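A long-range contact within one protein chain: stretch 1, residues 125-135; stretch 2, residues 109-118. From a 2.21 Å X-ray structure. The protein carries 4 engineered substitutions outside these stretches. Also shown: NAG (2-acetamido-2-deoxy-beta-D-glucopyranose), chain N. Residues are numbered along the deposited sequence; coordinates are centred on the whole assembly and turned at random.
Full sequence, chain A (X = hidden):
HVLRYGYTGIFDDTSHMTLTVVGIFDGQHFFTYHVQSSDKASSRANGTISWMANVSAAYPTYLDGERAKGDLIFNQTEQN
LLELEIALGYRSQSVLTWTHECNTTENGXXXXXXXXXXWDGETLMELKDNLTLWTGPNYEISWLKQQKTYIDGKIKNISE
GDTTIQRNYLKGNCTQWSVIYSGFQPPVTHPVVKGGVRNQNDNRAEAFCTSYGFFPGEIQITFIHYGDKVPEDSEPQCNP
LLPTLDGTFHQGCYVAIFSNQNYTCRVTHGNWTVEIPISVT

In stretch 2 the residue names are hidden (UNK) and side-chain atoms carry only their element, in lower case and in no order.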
# COMPACT_ATOMS: atom_id res chain seq x y z
N MET A 125 -17.56 -1.36 16.58
CA MET A 125 -17.78 -2.46 17.53
C MET A 125 -17.25 -3.79 16.99
O MET A 125 -17.20 -4.03 15.79
CB MET A 125 -19.27 -2.59 17.88
CG MET A 125 -20.18 -2.67 16.68
SD MET A 125 -21.87 -2.94 17.17
CE MET A 125 -22.69 -1.61 16.34
N GLU A 126 -16.85 -4.66 17.92
CA GLU A 126 -16.28 -5.96 17.58
C GLU A 126 -16.79 -7.07 18.50
O GLU A 126 -17.33 -6.81 19.57
CB GLU A 126 -14.75 -5.89 17.66
CG GLU A 126 -14.15 -4.75 16.86
CD GLU A 126 -12.63 -4.73 16.90
OE1 GLU A 126 -12.00 -5.22 15.93
OE2 GLU A 126 -12.07 -4.22 17.89
N LEU A 127 -16.60 -8.31 18.05
CA LEU A 127 -17.00 -9.50 18.78
C LEU A 127 -15.90 -10.54 18.55
O LEU A 127 -15.70 -10.99 17.42
CB LEU A 127 -18.35 -10.03 18.28
CG LEU A 127 -18.89 -11.26 19.00
CD1 LEU A 127 -19.13 -10.92 20.46
CD2 LEU A 127 -20.17 -11.75 18.35
N LYS A 128 -15.19 -10.90 19.62
CA LYS A 128 -14.11 -11.85 19.53
C LYS A 128 -14.25 -12.98 20.51
O LYS A 128 -15.29 -13.18 21.12
CB LYS A 128 -12.77 -11.19 19.80
CG LYS A 128 -12.46 -9.98 18.94
CD LYS A 128 -11.28 -9.22 19.51
CE LYS A 128 -10.99 -7.99 18.67
NZ LYS A 128 -10.04 -8.29 17.57
N ASP A 129 -13.16 -13.71 20.69
CA ASP A 129 -13.02 -14.77 21.68
C ASP A 129 -14.30 -15.54 21.97
O ASP A 129 -14.94 -16.00 21.03
CB ASP A 129 -12.47 -14.20 22.97
CG ASP A 129 -11.38 -13.22 22.67
OD1 ASP A 129 -10.77 -13.30 21.59
OD2 ASP A 129 -11.11 -12.34 23.51
N ASN A 130 -14.67 -15.69 23.16
CA ASN A 130 -15.91 -16.46 23.38
C ASN A 130 -17.12 -16.03 22.50
O ASN A 130 -18.12 -16.75 22.43
CB ASN A 130 -16.25 -16.39 24.86
CG ASN A 130 -16.27 -14.99 25.42
OD1 ASN A 130 -17.22 -14.63 26.13
ND2 ASN A 130 -15.24 -14.20 25.13
N LEU A 131 -17.04 -14.88 21.84
CA LEU A 131 -18.12 -14.37 21.00
C LEU A 131 -19.43 -14.14 21.79
O LEU A 131 -20.53 -14.44 21.32
CB LEU A 131 -18.32 -15.31 19.80
CG LEU A 131 -17.03 -15.47 18.96
CD1 LEU A 131 -17.21 -16.52 17.86
CD2 LEU A 131 -16.65 -14.13 18.36
N THR A 132 -19.27 -13.56 22.98
CA THR A 132 -20.41 -13.25 23.83
C THR A 132 -20.45 -11.75 24.21
O THR A 132 -21.53 -11.19 24.37
CB THR A 132 -20.39 -14.12 25.14
OG1 THR A 132 -19.35 -13.65 26.01
CG2 THR A 132 -20.11 -15.58 24.80
N LEU A 133 -19.27 -11.11 24.31
CA LEU A 133 -19.16 -9.70 24.71
C LEU A 133 -18.67 -8.69 23.65
O LEU A 133 -17.49 -8.69 23.29
CB LEU A 133 -18.24 -9.61 25.97
CG LEU A 133 -16.81 -9.04 26.04
CD1 LEU A 133 -16.79 -7.81 26.96
CD2 LEU A 133 -15.82 -10.07 26.61
N TRP A 134 -19.55 -7.81 23.16
CA TRP A 134 -19.13 -6.80 22.16
C TRP A 134 -18.31 -5.68 22.79
O TRP A 134 -18.62 -5.22 23.88
CB TRP A 134 -20.33 -6.13 21.45
CG TRP A 134 -21.11 -7.00 20.51
CD1 TRP A 134 -22.14 -7.83 20.83
CD2 TRP A 134 -20.94 -7.11 19.08
NE1 TRP A 134 -22.63 -8.44 19.70
CE2 TRP A 134 -21.91 -8.02 18.62
CE3 TRP A 134 -20.06 -6.52 18.16
CZ2 TRP A 134 -22.02 -8.38 17.26
CZ3 TRP A 134 -20.18 -6.87 16.81
CH2 TRP A 134 -21.15 -7.79 16.38
N THR A 135 -17.27 -5.24 22.09
CA THR A 135 -16.46 -4.14 22.56
C THR A 135 -16.78 -2.97 21.64
O THR A 135 -17.47 -3.15 20.63
CB THR A 135 -14.96 -4.48 22.52
OG1 THR A 135 -14.61 -4.99 21.23
CG2 THR A 135 -14.63 -5.53 23.59
N UNK A 109 -13.18 -28.32 11.83
CA UNK A 109 -13.61 -27.92 13.17
C UNK A 109 -13.32 -26.45 13.56
O UNK A 109 -12.22 -25.95 13.32
o UNK A 109 -11.57 -28.84 14.08
c UNK A 109 -12.98 -28.84 14.21
N UNK A 110 -14.30 -25.80 14.18
CA UNK A 110 -14.18 -24.40 14.60
C UNK A 110 -13.02 -24.10 15.55
O UNK A 110 -12.98 -24.62 16.66
c UNK A 110 -15.48 -22.51 15.70
c UNK A 110 -15.90 -21.50 14.83
c UNK A 110 -15.03 -20.82 17.39
c UNK A 110 -15.49 -23.95 15.27
c UNK A 110 -15.88 -20.16 15.23
c UNK A 110 -15.05 -22.15 16.98
c UNK A 110 -15.44 -19.82 16.52
N UNK A 111 -12.10 -23.24 15.12
CA UNK A 111 -10.97 -22.84 15.95
C UNK A 111 -11.22 -21.44 16.51
O UNK A 111 -11.03 -21.20 17.70
c UNK A 111 -9.63 -22.81 15.18
c UNK A 111 -9.09 -24.23 14.99
c UNK A 111 -8.60 -21.98 15.94
N UNK A 112 -11.64 -20.52 15.65
CA UNK A 112 -11.87 -19.15 16.09
C UNK A 112 -12.87 -18.33 15.25
O UNK A 112 -13.11 -18.63 14.07
c UNK A 112 -10.54 -18.42 16.17
N UNK A 113 -13.42 -17.29 15.86
CA UNK A 113 -14.40 -16.43 15.20
C UNK A 113 -14.23 -14.93 15.43
O UNK A 113 -13.56 -14.50 16.37
N UNK A 114 -14.85 -14.13 14.56
CA UNK A 114 -14.77 -12.67 14.64
C UNK A 114 -15.85 -11.97 13.83
O UNK A 114 -16.17 -12.37 12.72
c UNK A 114 -13.33 -10.65 14.02
c UNK A 114 -13.40 -8.59 12.72
o UNK A 114 -12.98 -6.49 13.81
c UNK A 114 -13.50 -9.99 12.80
c UNK A 114 -13.05 -9.89 15.14
c UNK A 114 -13.42 -12.17 14.12
c UNK A 114 -13.11 -7.86 13.86
c UNK A 114 -12.93 -8.50 15.07
N UNK A 115 -16.41 -10.91 14.40
CA UNK A 115 -17.36 -10.07 13.69
C UNK A 115 -16.95 -8.65 14.04
O UNK A 115 -16.67 -8.34 15.19
o UNK A 115 -22.17 -9.31 13.24
c UNK A 115 -18.82 -10.32 14.09
o UNK A 115 -21.33 -11.30 12.84
c UNK A 115 -19.79 -9.50 13.21
c UNK A 115 -21.20 -10.08 13.09
N UNK A 116 -16.87 -7.79 13.02
CA UNK A 116 -16.46 -6.43 13.26
C UNK A 116 -17.08 -5.38 12.37
O UNK A 116 -17.36 -5.62 11.19
N UNK A 117 -17.29 -4.20 12.94
CA UNK A 117 -17.87 -3.07 12.22
C UNK A 117 -16.97 -1.85 12.34
O UNK A 117 -16.33 -1.63 13.37
c UNK A 117 -21.32 -3.56 11.74
c UNK A 117 -20.28 -3.73 12.64
c UNK A 117 -22.23 -5.70 12.34
c UNK A 117 -19.23 -2.68 12.79
c UNK A 117 -22.29 -4.54 11.59
c UNK A 117 -20.22 -4.89 13.39
c UNK A 117 -21.18 -5.88 13.25
N UNK A 118 -16.97 -1.06 11.29
CA UNK A 118 -16.19 0.16 11.27
C UNK A 118 -16.97 1.18 10.46
O UNK A 118 -17.54 0.84 9.42
C1 NAG N . -8.88 -15.99 11.46
C2 NAG N . -8.38 -15.37 12.74
C3 NAG N . -7.48 -14.30 12.26
C4 NAG N . -6.31 -14.89 11.53
C5 NAG N . -6.75 -15.84 10.39
C6 NAG N . -5.63 -16.68 9.81
C7 NAG N . -10.46 -15.53 13.94
C8 NAG N . -11.77 -15.47 13.17
N2 NAG N . -9.47 -14.78 13.50
O1 NAG N . -9.97 -16.80 11.68
O3 NAG N . -7.03 -13.47 13.32
O4 NAG N . -5.68 -13.79 10.95
O5 NAG N . -7.80 -16.73 10.84
O6 NAG N . -5.10 -16.07 8.63
O7 NAG N . -10.36 -16.24 14.93

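Position 109 carries one carbon and then one oxygen, a small hydroxyl side chain, and it lies out of reach of stretch 1. It is Ser 109.

Position 110 has one carbon followed by a ring of six carbons with no heteroatom. The CA-to-CB bond points toward stretch 1, and the far end of the ring meets a methyl of Leu 131. This is Phe 110, with CZ 4.0 Å from Leu 131 CD1.

At 111 one carbon carries two others, a beta-branched group on the surface that touches nothing of stretch 1: Val 111. A single carbon at 112, also without a partner in stretch 1, makes Ala 112.

Position 113 has no side-chain atoms, and the space is taken: an ideal CB would lie 2.6 Å from Leu 131 CD1, a clash. Gly 113 fits, and its O packs 3.7 Å from Leu 131 CD2.

Position 114 shows one carbon, then a six-carbon ring bearing an oxygen. The CA-to-CB bond runs sideways, yet the end of the side chain reaches the carboxylate of Glu 126. This is Tyr 114; its OH donates a 2.7 Å hydrogen bond to Glu 126 OE1.

Position 115 has three carbons in a row, the third carrying two oxygens, one of them at the edge of the Trp 134 indole. This is Glu 115; its OE1 lies 3.6 Å from Trp 134 CH2, while OE2 is hydrogen-bonded elsewhere in the structure.

Position 116 is bare again. An ideal CB there would come within 2.1 Å of Tyr 114 OH, so Gly 116 leaves room for the tyrosine hydroxyl beside Glu 126.

At 117 one carbon leads to a plain six-carbon ring lying against Met 125 and Trp 134: Phe 117. Its CD1 is 4.0 Å from Met 125 CG and its CE1 3.7 Å from Trp 134 CH2.

Position 118 has no side chain and no contact with stretch 1: Gly 118.

The frame is an antiparallel strand pair. Leu 127 and Glu 115 bond both ways, Leu 127 N to Glu 115 O at 2.9 Å and Glu 115 N to Leu 127 O at 3.1 Å. Phe 117 N reaches Met 125 O at 2.9 Å, whereas the return bond from Met 125 N to Phe 117 O, 3.4 Å, is weak. Alternation then sets the faces: Met 125, Leu 127, Glu 115 and Phe 117 share one, and Glu 126 takes the other, where Tyr 114 reaches it over Gly 116. Backbone sets register, Phe 117 packs with Met 125 and Trp 134, and Gly 113 and Gly 116 make room for Leu 131 and Tyr 114.

Stretch 2 109-118: SFVAGYEGFG
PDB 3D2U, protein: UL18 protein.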